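Cytochrome P450 (Bacillus megaterium, PDB 5L92) binds corticosterone in the pocket above its haem and oxidises steroids, probably as a typical cytochrome P450 monooxygenase. Local coordinates at residues V282-S287 against K338-M343; A320-E325 against D329-K334. All blocks are in the same frame, centred on the assembly; numbering follows the deposited sequence.

Contact 1 (V282-S287 against K338-M343); sequences VLRYRS and KPNVHM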
loop_
_atom_site.group_PDB
_atom_site.type_symbol
_atom_site.label_atom_id
_atom_site.label_comp_id
_atom_site.label_asym_id
_atom_site.label_seq_id
_atom_site.Cartn_x
_atom_site.Cartn_y
_atom_site.Cartn_z
ATOM N N VAL A 282 -1.942 -11.206 -7.951
ATOM C CA VAL A 282 -0.778 -10.631 -7.268
ATOM C C VAL A 282 -1.184 -10.019 -5.925
ATOM O O VAL A 282 -0.515 -10.234 -4.907
ATOM C CB VAL A 282 -0.065 -9.606 -8.151
ATOM C CG1 VAL A 282 1.167 -9.091 -7.435
ATOM C CG2 VAL A 282 0.325 -10.229 -9.494
ATOM N N LEU A 283 -2.289 -9.258 -5.893
ATOM C CA LEU A 283 -2.753 -8.713 -4.618
ATOM C C LEU A 283 -2.889 -9.792 -3.550
ATOM O O LEU A 283 -2.739 -9.513 -2.354
ATOM C CB LEU A 283 -4.107 -8.018 -4.795
ATOM C CG LEU A 283 -3.964 -6.684 -5.519
ATOM C CD1 LEU A 283 -5.301 -6.217 -6.088
ATOM C CD2 LEU A 283 -3.368 -5.621 -4.562
ATOM N N ARG A 284 -3.205 -11.010 -3.952
ATOM C CA ARG A 284 -3.319 -12.130 -3.009
ATOM C C ARG A 284 -1.949 -12.722 -2.678
ATOM O O ARG A 284 -1.634 -12.975 -1.507
ATOM C CB ARG A 284 -4.226 -13.228 -3.615
ATOM C CG ARG A 284 -4.654 -14.291 -2.599
ATOM C CD ARG A 284 -5.100 -15.666 -3.199
ATOM N NE ARG A 284 -4.104 -16.337 -4.054
ATOM C CZ ARG A 284 -3.323 -17.351 -3.678
ATOM N NH1 ARG A 284 -3.372 -17.849 -2.455
ATOM N NH2 ARG A 284 -2.468 -17.870 -4.534
ATOM N N TYR A 285 -1.132 -12.963 -3.711
ATOM C CA TYR A 285 0.068 -13.793 -3.639
ATOM C C TYR A 285 1.292 -13.019 -3.158
ATOM O O TYR A 285 2.109 -13.564 -2.412
ATOM C CB TYR A 285 0.329 -14.417 -5.025
ATOM C CG TYR A 285 1.287 -15.586 -5.035
ATOM C CD1 TYR A 285 0.885 -16.863 -4.638
ATOM C CD2 TYR A 285 2.583 -15.416 -5.450
ATOM C CE1 TYR A 285 1.786 -17.927 -4.668
ATOM C CE2 TYR A 285 3.461 -16.449 -5.501
ATOM C CZ TYR A 285 3.077 -17.699 -5.107
ATOM O OH TYR A 285 4.003 -18.696 -5.155
ATOM N N ARG A 286 1.420 -11.753 -3.557
ATOM C CA ARG A 286 2.537 -10.904 -3.178
ATOM C C ARG A 286 2.005 -9.520 -2.792
ATOM O O ARG A 286 2.214 -8.508 -3.455
ATOM C CB ARG A 286 3.578 -10.854 -4.277
ATOM C CG ARG A 286 4.487 -12.114 -4.222
ATOM C CD ARG A 286 5.788 -11.930 -4.968
ATOM N NE ARG A 286 6.443 -13.195 -5.194
ATOM C CZ ARG A 286 7.145 -13.861 -4.286
ATOM N NH1 ARG A 286 7.283 -13.377 -3.066
ATOM N NH2 ARG A 286 7.706 -15.025 -4.600
ATOM N N SER A 287 1.249 -9.523 -1.724
ATOM C CA SER A 287 0.460 -8.359 -1.345
ATOM C C SER A 287 1.363 -7.183 -0.973
ATOM O O SER A 287 2.250 -7.345 -0.129
ATOM C CB SER A 287 -0.432 -8.743 -0.185
ATOM O OG SER A 287 -0.935 -10.070 -0.357
ATOM N N LYS A 338 -10.231 -18.045 -9.275
ATOM C CA LYS A 338 -11.642 -17.758 -8.967
ATOM C C LYS A 338 -12.135 -18.811 -7.989
ATOM O O LYS A 338 -11.934 -20.010 -8.205
ATOM C CB LYS A 338 -12.550 -17.771 -10.200
ATOM C CG LYS A 338 -12.483 -16.531 -11.053
ATOM C CD LYS A 338 -13.508 -16.557 -12.220
ATOM C CE LYS A 338 -14.970 -16.519 -11.717
ATOM N NZ LYS A 338 -15.962 -16.105 -12.769
ATOM N N PRO A 339 -12.742 -18.381 -6.878
ATOM C CA PRO A 339 -12.903 -17.000 -6.422
ATOM C C PRO A 339 -11.565 -16.439 -5.903
ATOM O O PRO A 339 -10.588 -17.151 -5.843
ATOM C CB PRO A 339 -13.939 -17.132 -5.300
ATOM C CG PRO A 339 -13.619 -18.467 -4.701
ATOM C CD PRO A 339 -13.203 -19.351 -5.871
ATOM N N ASN A 340 -11.530 -15.157 -5.542
ATOM C CA ASN A 340 -10.312 -14.577 -4.989
ATOM C C ASN A 340 -10.746 -13.428 -4.072
ATOM O O ASN A 340 -10.682 -12.241 -4.414
ATOM C CB ASN A 340 -9.369 -14.116 -6.103
ATOM C CG ASN A 340 -8.009 -13.602 -5.573
ATOM O OD1 ASN A 340 -7.762 -13.541 -4.368
ATOM N ND2 ASN A 340 -7.140 -13.244 -6.482
ATOM N N VAL A 341 -11.206 -13.791 -2.888
ATOM C CA VAL A 341 -11.784 -12.807 -1.990
ATOM C C VAL A 341 -10.684 -12.377 -1.042
ATOM O O VAL A 341 -10.733 -12.640 0.154
ATOM C CB VAL A 341 -13.025 -13.334 -1.253
ATOM C CG1 VAL A 341 -13.667 -12.168 -0.464
ATOM C CG2 VAL A 341 -14.080 -13.883 -2.286
ATOM N N HIS A 342 -9.664 -11.742 -1.590
ATOM C CA HIS A 342 -8.547 -11.361 -0.767
ATOM C C HIS A 342 -8.874 -10.064 -0.023
ATOM O O HIS A 342 -9.878 -9.398 -0.273
ATOM C CB HIS A 342 -7.322 -11.205 -1.630
ATOM C CG HIS A 342 -7.484 -10.113 -2.620
ATOM N ND1 HIS A 342 -7.410 -8.781 -2.268
ATOM C CD2 HIS A 342 -7.837 -10.145 -3.925
ATOM C CE1 HIS A 342 -7.645 -8.039 -3.333
ATOM N NE2 HIS A 342 -7.903 -8.841 -4.352
ATOM N N MET A 343 -8.016 -9.740 0.932
ATOM C CA MET A 343 -8.159 -8.561 1.771
ATOM C C MET A 343 -6.957 -7.638 1.606
ATOM O O MET A 343 -6.536 -6.991 2.556
ATOM C CB MET A 343 -8.331 -8.992 3.239
ATOM C CG MET A 343 -9.685 -9.661 3.481
ATOM S SD MET A 343 -10.096 -10.158 5.168
ATOM C CE MET A 343 -9.106 -11.652 5.306
#
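Leu283 lies over one face of the His342 ring. Its CB is 4.0 Å from the ring centroid and 20° off the ring normal, which makes a CH-pi contact. The methylene is shifted toward the rim, so its closest ring atom is His342 CE1, at 3.8 Å from Leu283 CB. His342 has its CG between the backbone N and the carbonyl carbon (chi1 63°), and the ring reaches the helix from there. Its NE2 bonds to Glu280 OE1, one turn back on that helix, which helps to fix the ring.

The aliphatic part of the Arg284 chain makes the second area of packing. It passes obliquely by the Asn340 amide, with Arg284 CD 3.6 Å from Asn340 OD1 and CG 4.2 Å from His342 CB. OD1 thus faces methylenes; it is buried here and has no hydrogen-bond partner in the model. A bend at chi3 (57°) leads the guanidinium away from the amide. NE forms a salt bridge with Glu281, and the group reaches on to the neighbouring loop.

No hydrogen bond joins 282-287 to 338-343 directly; the His342 to Glu280 bond links loop and helix, and others order each segment from within. Ser287 OG donates to Leu283 O at 2.7 Å, from above the carbonyl plane, just after the helix ends. An inverse gamma turn centred on Val341, closed by a weak bond from His342 N to Asn340 O, turns Val341 away and leaves Asn340 and His342 to meet the helix.

Glu281 and Arg284 are the pair of the ExxR motif of the P450 K helix. The contact packs that helix on the chain leading to the loop of Cys352, the haem ligand, with the Leu283 side chain about 4 Å from the haem.

Contact 2 (A320-E325 against D329-K334); sequences AHRDAE and DPEVFK
Arg322 NH1 meets Glu331 OE1 at 2.9 Å in a salt bridge, the only hydrogen bond between the two segments. The bond is weak, with an N-H...O angle of 129°. OE1 arrives at the edge of the guanidinium, near its plane. The carboxylate is turned 48° against that group, and the two do not pair as a two-pronged fork. The other oxygen, Glu331 OE2, lies 3.3 Å from Arg322 CB instead. Both chains fold to make this possible: each bends at its second torsion, which in Arg322 is -69°, and they cross at about a right angle.

The guanidinium has further partners. NH2 bonds to Tyr285 O, and the group makes cation-pi contacts with Phe26 and Tyr285. A leucine in place of Arg322 would probably leave Glu331 without its opposite charge and Tyr285 O without this donor.

The Pro330 ring fills the middle. Its CB sits against Arg322 O at 3.2 Å, and its CG makes the apolar touch with Ala324 CB at 4.1 Å.

Each segment is also ordered from within. Ala320 to Asp323 and Asp329 to Val332 are type I turns. Asp323 OD1 accepts from Glu325 N at 3.0 Å, an Asx turn, while OD2 takes the backbone N of Tyr52. Lys334 NZ reaches back to Asp329 OD2, 3.1 Å away, in a salt bridge that uses the anti lone pair of the carboxylate. Arg337 NH2 bonds to the carbonyl oxygens of Asp329 and Val332.

The position of this loop, between the K helix and the loop of the haem cysteine, is consistent with the P450 meander. Phe333 packs on Glu281 and Val282 of helix 275-285, Arg322 and Asp323 touch Arg33 of helix 26-33, and Asp323 holds the start of helix 52-60.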
loop_
_atom_site.group_PDB
_atom_site.type_symbol
_atom_site.label_atom_id
_atom_site.label_comp_id
_atom_site.label_asym_id
_atom_site.label_seq_id
_atom_site.Cartn_x
_atom_site.Cartn_y
_atom_site.Cartn_z
ATOM N N ALA A 320 -3.456 -14.749 5.698
ATOM C CA ALA A 320 -4.844 -15.040 5.360
ATOM C C ALA A 320 -5.002 -15.397 3.890
ATOM O O ALA A 320 -5.871 -16.201 3.533
ATOM C CB ALA A 320 -5.739 -13.842 5.686
ATOM N N HIS A 321 -4.213 -14.756 3.016
ATOM C CA HIS A 321 -4.335 -14.917 1.579
ATOM C C HIS A 321 -3.865 -16.284 1.086
ATOM O O HIS A 321 -4.089 -16.587 -0.097
ATOM C CB HIS A 321 -3.521 -13.846 0.872
ATOM C CG HIS A 321 -4.103 -12.475 0.959
ATOM N ND1 HIS A 321 -3.370 -11.339 0.687
ATOM C CD2 HIS A 321 -5.339 -12.058 1.318
ATOM C CE1 HIS A 321 -4.150 -10.283 0.827
ATOM N NE2 HIS A 321 -5.341 -10.688 1.227
ATOM N N ARG A 322 -3.165 -17.045 1.946
ATOM C CA ARG A 322 -2.656 -18.385 1.694
ATOM C C ARG A 322 -3.407 -19.468 2.489
ATOM O O ARG A 322 -2.934 -20.598 2.581
ATOM C CB ARG A 322 -1.167 -18.458 2.043
ATOM C CG ARG A 322 -0.240 -17.429 1.421
ATOM C CD ARG A 322 -0.087 -17.625 -0.055
ATOM N NE ARG A 322 0.905 -16.759 -0.700
ATOM C CZ ARG A 322 2.089 -17.178 -1.144
ATOM N NH1 ARG A 322 2.467 -18.443 -1.015
ATOM N NH2 ARG A 322 2.888 -16.338 -1.743
ATOM N N ASP A 323 -4.547 -19.140 3.071
ATOM C CA ASP A 323 -5.302 -20.042 3.928
ATOM C C ASP A 323 -6.074 -21.042 3.060
ATOM O O ASP A 323 -6.885 -20.638 2.212
ATOM C CB ASP A 323 -6.244 -19.190 4.783
ATOM C CG ASP A 323 -6.973 -19.984 5.849
ATOM O OD1 ASP A 323 -7.379 -21.135 5.568
ATOM O OD2 ASP A 323 -7.155 -19.439 6.971
ATOM N N ALA A 324 -5.824 -22.340 3.256
ATOM C CA ALA A 324 -6.388 -23.333 2.330
ATOM C C ALA A 324 -7.914 -23.379 2.382
ATOM O O ALA A 324 -8.559 -23.662 1.360
ATOM C CB ALA A 324 -5.826 -24.708 2.624
ATOM N N GLU A 325 -8.501 -23.073 3.548
ATOM C CA GLU A 325 -9.951 -23.060 3.692
ATOM C C GLU A 325 -10.616 -22.056 2.757
ATOM O O GLU A 325 -11.798 -22.190 2.459
ATOM C CB GLU A 325 -10.337 -22.768 5.152
ATOM C CG GLU A 325 -9.865 -23.831 6.192
ATOM C CD GLU A 325 -10.749 -25.077 6.288
ATOM O OE1 GLU A 325 -11.999 -24.964 6.335
ATOM O OE2 GLU A 325 -10.185 -26.195 6.346
ATOM N N ASP A 329 -5.435 -24.678 -3.364
ATOM C CA ASP A 329 -4.040 -24.705 -3.823
ATOM C C ASP A 329 -3.381 -23.360 -3.562
ATOM O O ASP A 329 -2.856 -22.704 -4.476
ATOM C CB ASP A 329 -3.941 -25.056 -5.297
ATOM C CG ASP A 329 -4.543 -26.397 -5.597
ATOM O OD1 ASP A 329 -4.046 -27.391 -5.031
ATOM O OD2 ASP A 329 -5.515 -26.449 -6.378
ATOM N N PRO A 330 -3.486 -22.903 -2.343
ATOM C CA PRO A 330 -3.059 -21.581 -1.935
ATOM C C PRO A 330 -1.683 -21.130 -2.283
ATOM O O PRO A 330 -1.504 -19.978 -2.511
ATOM C CB PRO A 330 -3.235 -21.629 -0.431
ATOM C CG PRO A 330 -3.247 -23.027 -0.082
ATOM C CD PRO A 330 -3.819 -23.743 -1.207
ATOM N N GLU A 331 -0.734 -22.038 -2.310
ATOM C CA GLU A 331 0.621 -21.666 -2.589
ATOM C C GLU A 331 0.919 -21.567 -4.099
ATOM O O GLU A 331 2.021 -21.353 -4.492
ATOM C CB GLU A 331 1.599 -22.555 -1.813
ATOM C CG GLU A 331 1.333 -22.774 -0.302
ATOM C CD GLU A 331 1.387 -21.522 0.654
ATOM O OE1 GLU A 331 2.343 -20.791 0.707
ATOM O OE2 GLU A 331 0.482 -21.305 1.461
ATOM N N VAL A 332 -0.105 -21.692 -4.924
ATOM C CA VAL A 332 0.028 -21.594 -6.346
ATOM C C VAL A 332 -0.552 -20.346 -6.958
ATOM O O VAL A 332 -1.694 -20.048 -6.810
ATOM C CB VAL A 332 -0.589 -22.817 -7.048
ATOM C CG1 VAL A 332 -0.440 -22.728 -8.529
ATOM C CG2 VAL A 332 0.079 -24.071 -6.577
ATOM N N PHE A 333 0.299 -19.650 -7.664
ATOM C CA PHE A 333 -0.070 -18.473 -8.417
ATOM C C PHE A 333 -0.895 -18.877 -9.645
ATOM O O PHE A 333 -0.437 -19.546 -10.504
ATOM C CB PHE A 333 1.164 -17.703 -8.817
ATOM C CG PHE A 333 0.895 -16.428 -9.503
ATOM C CD1 PHE A 333 0.527 -15.317 -8.813
ATOM C CD2 PHE A 333 1.038 -16.330 -10.846
ATOM C CE1 PHE A 333 0.305 -14.147 -9.450
ATOM C CE2 PHE A 333 0.807 -15.162 -11.495
ATOM C CZ PHE A 333 0.444 -14.070 -10.798
ATOM N N LYS A 334 -2.128 -18.443 -9.701
ATOM C CA LYS A 334 -3.021 -18.792 -10.812
ATOM C C LYS A 334 -3.608 -17.511 -11.400
ATOM O O LYS A 334 -4.470 -16.885 -10.770
ATOM C CB LYS A 334 -4.151 -19.707 -10.340
ATOM C CG LYS A 334 -3.722 -21.056 -9.784
ATOM C CD LYS A 334 -4.953 -21.929 -9.426
ATOM C CE LYS A 334 -4.601 -23.210 -8.682
ATOM N NZ LYS A 334 -5.782 -23.699 -7.889
#

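Coming from the N terminus, the chain reaches the first of these segments, 282-287, at the end of helix 275-285. It then runs through the strands 294-296 to 312-315 and the short helix 317-320. Contact 2 follows, closing a small loop between 320-325 and 329-334. Contact 1 closes last, when 338-343 returns to helix 275-285, and contact 2 is nested inside its long loop. The centres of the two contacts are about 9 Å apart. Arg284 NH1 joins the two, since it lies 2.8 Å from both His321 O and Pro330 O, probable hydrogen bonds. Together they fasten the looped region to helix 275-285 shortly before the chain enters the haem-binding loop and helix 355-372.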